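Local atomic coordinates of restriction endonuclease R.BpuJI (Bacillus pumilus, PDB entry 2VLA), a protein that is a restriction endonuclease that recognises a specific DNA sequence through this N-terminal recognition domain and probably cleaves DNA as the whole enzyme. Residues F9-I14 / I126-A131. Residues are numbered along the deposited sequence; the frame is centred on the assembly and turned at random.
With nucleotides of chain B.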
# COMPACT_ATOMS: atom_id res chain seq x y z
N PHE A 9 -6.05 -10.67 11.39
CA PHE A 9 -5.21 -9.59 11.87
C PHE A 9 -5.40 -8.36 11.00
O PHE A 9 -5.11 -8.39 9.82
CB PHE A 9 -3.73 -10.03 11.86
CG PHE A 9 -2.76 -8.97 12.40
CD1 PHE A 9 -2.26 -8.00 11.57
CD2 PHE A 9 -2.38 -8.98 13.72
CE1 PHE A 9 -1.40 -7.03 12.05
CE2 PHE A 9 -1.51 -8.03 14.21
CZ PHE A 9 -1.02 -7.05 13.37
N ARG A 10 -5.93 -7.30 11.60
CA ARG A 10 -6.14 -6.05 10.88
C ARG A 10 -4.81 -5.36 10.65
O ARG A 10 -4.07 -5.05 11.59
CB ARG A 10 -7.09 -5.14 11.67
CG ARG A 10 -7.41 -3.82 10.98
CD ARG A 10 -8.47 -3.05 11.69
NE ARG A 10 -8.87 -1.87 10.93
CZ ARG A 10 -8.39 -0.64 11.11
NH1 ARG A 10 -7.48 -0.39 12.02
NH2 ARG A 10 -8.86 0.37 10.38
N CYS A 11 -4.49 -5.13 9.38
CA CYS A 11 -3.21 -4.64 8.97
C CYS A 11 -3.41 -3.51 7.95
O CYS A 11 -3.61 -3.75 6.78
CB CYS A 11 -2.33 -5.80 8.38
SG CYS A 11 -0.66 -5.39 8.04
N THR A 12 -3.41 -2.28 8.44
CA THR A 12 -3.88 -1.18 7.63
C THR A 12 -2.81 -0.61 6.73
O THR A 12 -1.57 -0.88 6.92
CB THR A 12 -4.44 -0.02 8.48
OG1 THR A 12 -3.43 0.50 9.32
CG2 THR A 12 -5.61 -0.46 9.31
N ILE A 13 -3.29 0.16 5.73
CA ILE A 13 -2.49 1.16 5.07
C ILE A 13 -3.18 2.51 5.31
O ILE A 13 -4.33 2.55 5.75
CB ILE A 13 -2.32 0.90 3.56
CG1 ILE A 13 -3.67 0.97 2.82
CG2 ILE A 13 -1.64 -0.49 3.33
CD1 ILE A 13 -3.53 1.29 1.35
N ILE A 14 -2.45 3.57 5.06
CA ILE A 14 -2.93 4.93 5.22
C ILE A 14 -4.21 5.12 4.42
O ILE A 14 -4.37 4.57 3.33
CB ILE A 14 -1.84 5.93 4.79
CG1 ILE A 14 -0.76 6.03 5.91
CG2 ILE A 14 -2.43 7.33 4.46
CD1 ILE A 14 0.48 6.73 5.50
N ILE A 126 5.29 -1.53 15.90
CA ILE A 126 5.63 -2.46 16.95
C ILE A 126 4.63 -3.62 17.00
O ILE A 126 5.02 -4.75 17.21
CB ILE A 126 5.71 -1.72 18.32
CG1 ILE A 126 6.94 -0.80 18.34
CG2 ILE A 126 5.74 -2.70 19.48
CD1 ILE A 126 7.01 0.14 19.53
N GLU A 127 3.35 -3.33 16.80
CA GLU A 127 2.34 -4.39 16.75
C GLU A 127 2.62 -5.38 15.60
O GLU A 127 2.56 -6.59 15.78
CB GLU A 127 0.94 -3.80 16.60
CG GLU A 127 0.38 -3.17 17.88
CD GLU A 127 -0.95 -2.47 17.66
OE1 GLU A 127 -1.60 -2.73 16.63
OE2 GLU A 127 -1.35 -1.66 18.53
N LYS A 128 2.92 -4.85 14.42
CA LYS A 128 3.11 -5.68 13.25
C LYS A 128 4.40 -6.50 13.37
O LYS A 128 4.42 -7.68 13.07
CB LYS A 128 3.09 -4.83 11.98
CG LYS A 128 1.71 -4.29 11.69
CD LYS A 128 1.66 -3.40 10.46
CE LYS A 128 0.28 -2.74 10.35
NZ LYS A 128 0.16 -1.83 9.20
N VAL A 129 5.45 -5.87 13.86
CA VAL A 129 6.69 -6.57 14.14
C VAL A 129 6.46 -7.64 15.23
O VAL A 129 6.96 -8.79 15.13
CB VAL A 129 7.80 -5.60 14.55
CG1 VAL A 129 8.94 -6.33 15.22
CG2 VAL A 129 8.28 -4.80 13.33
N GLY A 130 5.69 -7.30 16.25
CA GLY A 130 5.40 -8.26 17.34
C GLY A 130 4.65 -9.48 16.84
O GLY A 130 4.79 -10.58 17.37
N ALA A 131 3.85 -9.29 15.78
CA ALA A 131 3.07 -10.36 15.19
C ALA A 131 3.86 -11.14 14.11
O ALA A 131 3.33 -12.07 13.49
CB ALA A 131 1.77 -9.78 14.58
P DC B 7 -6.70 3.01 13.84
OP1 DC B 7 -6.81 2.29 15.12
OP2 DC B 7 -6.36 2.24 12.63
O5' DC B 7 -8.04 3.82 13.51
C5' DC B 7 -8.66 4.61 14.52
C4' DC B 7 -9.84 5.39 13.94
O4' DC B 7 -9.35 6.41 13.03
C3' DC B 7 -10.82 4.56 13.11
O3' DC B 7 -12.14 4.98 13.42
C2' DC B 7 -10.53 4.97 11.68
C1' DC B 7 -10.20 6.42 11.88
N1 DC B 7 -9.47 7.13 10.81
C2 DC B 7 -9.76 8.47 10.61
O2 DC B 7 -10.67 8.99 11.27
N3 DC B 7 -9.08 9.16 9.66
C4 DC B 7 -8.08 8.55 9.01
N4 DC B 7 -7.41 9.24 8.10
C5 DC B 7 -7.77 7.19 9.22
C6 DC B 7 -8.48 6.52 10.12
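Extended beyond CG, the side chain of K128 runs from helix 122-130 to the N-terminal loop, where F9, whose CG stands anti to the backbone N (chi1 -178°), has its ring beside K128 and A131. The contact thus pins the irregular segment 9-14 of this helix-turn-helix DNA-recognition domain against the last turn of that helix. K128 NZ donates a 3.0 Å hydrogen bond to T12 O, approaching in the carbonyl plane on a lone pair (C=O...N 137°). A salt bridge to D120 gives the same ammonium a second partner and would probably offset its charge in this buried place. Lysine suits the span because its methylenes are apolar while its tip is not: K128 CE passes 3.6 Å from C11 SG, and K128 CG lies at the edge of the F9 ring, near its plane and 4.2 Å from F9 CE1. An alanine in place of K128 would probably leave the T12 carbonyl and the D120 carboxylate without their mate and open a gap beside the C11 sulfur. A131, just past the helix, is small enough to let the phenyl ring come close, with CB 3.7 Å from F9 CE2. L168 and I133 also pack on F9, and L171 and F115 on C11, so F9 and C11 both sit among other apolar side chains. R10, next to F9, points its guanidinium to the DNA. This group has CG2 of T12 over one face, while NE hydrogen-bonds to the Y205 carbonyl, and Y205 also makes a cation-pi contact with the group. At the edge of that plane, R10 NH1 meets the phosphate oxygen OP2 of DC7 of chain B at 2.9 Å, in a nearly straight N-H...O bond of 171°.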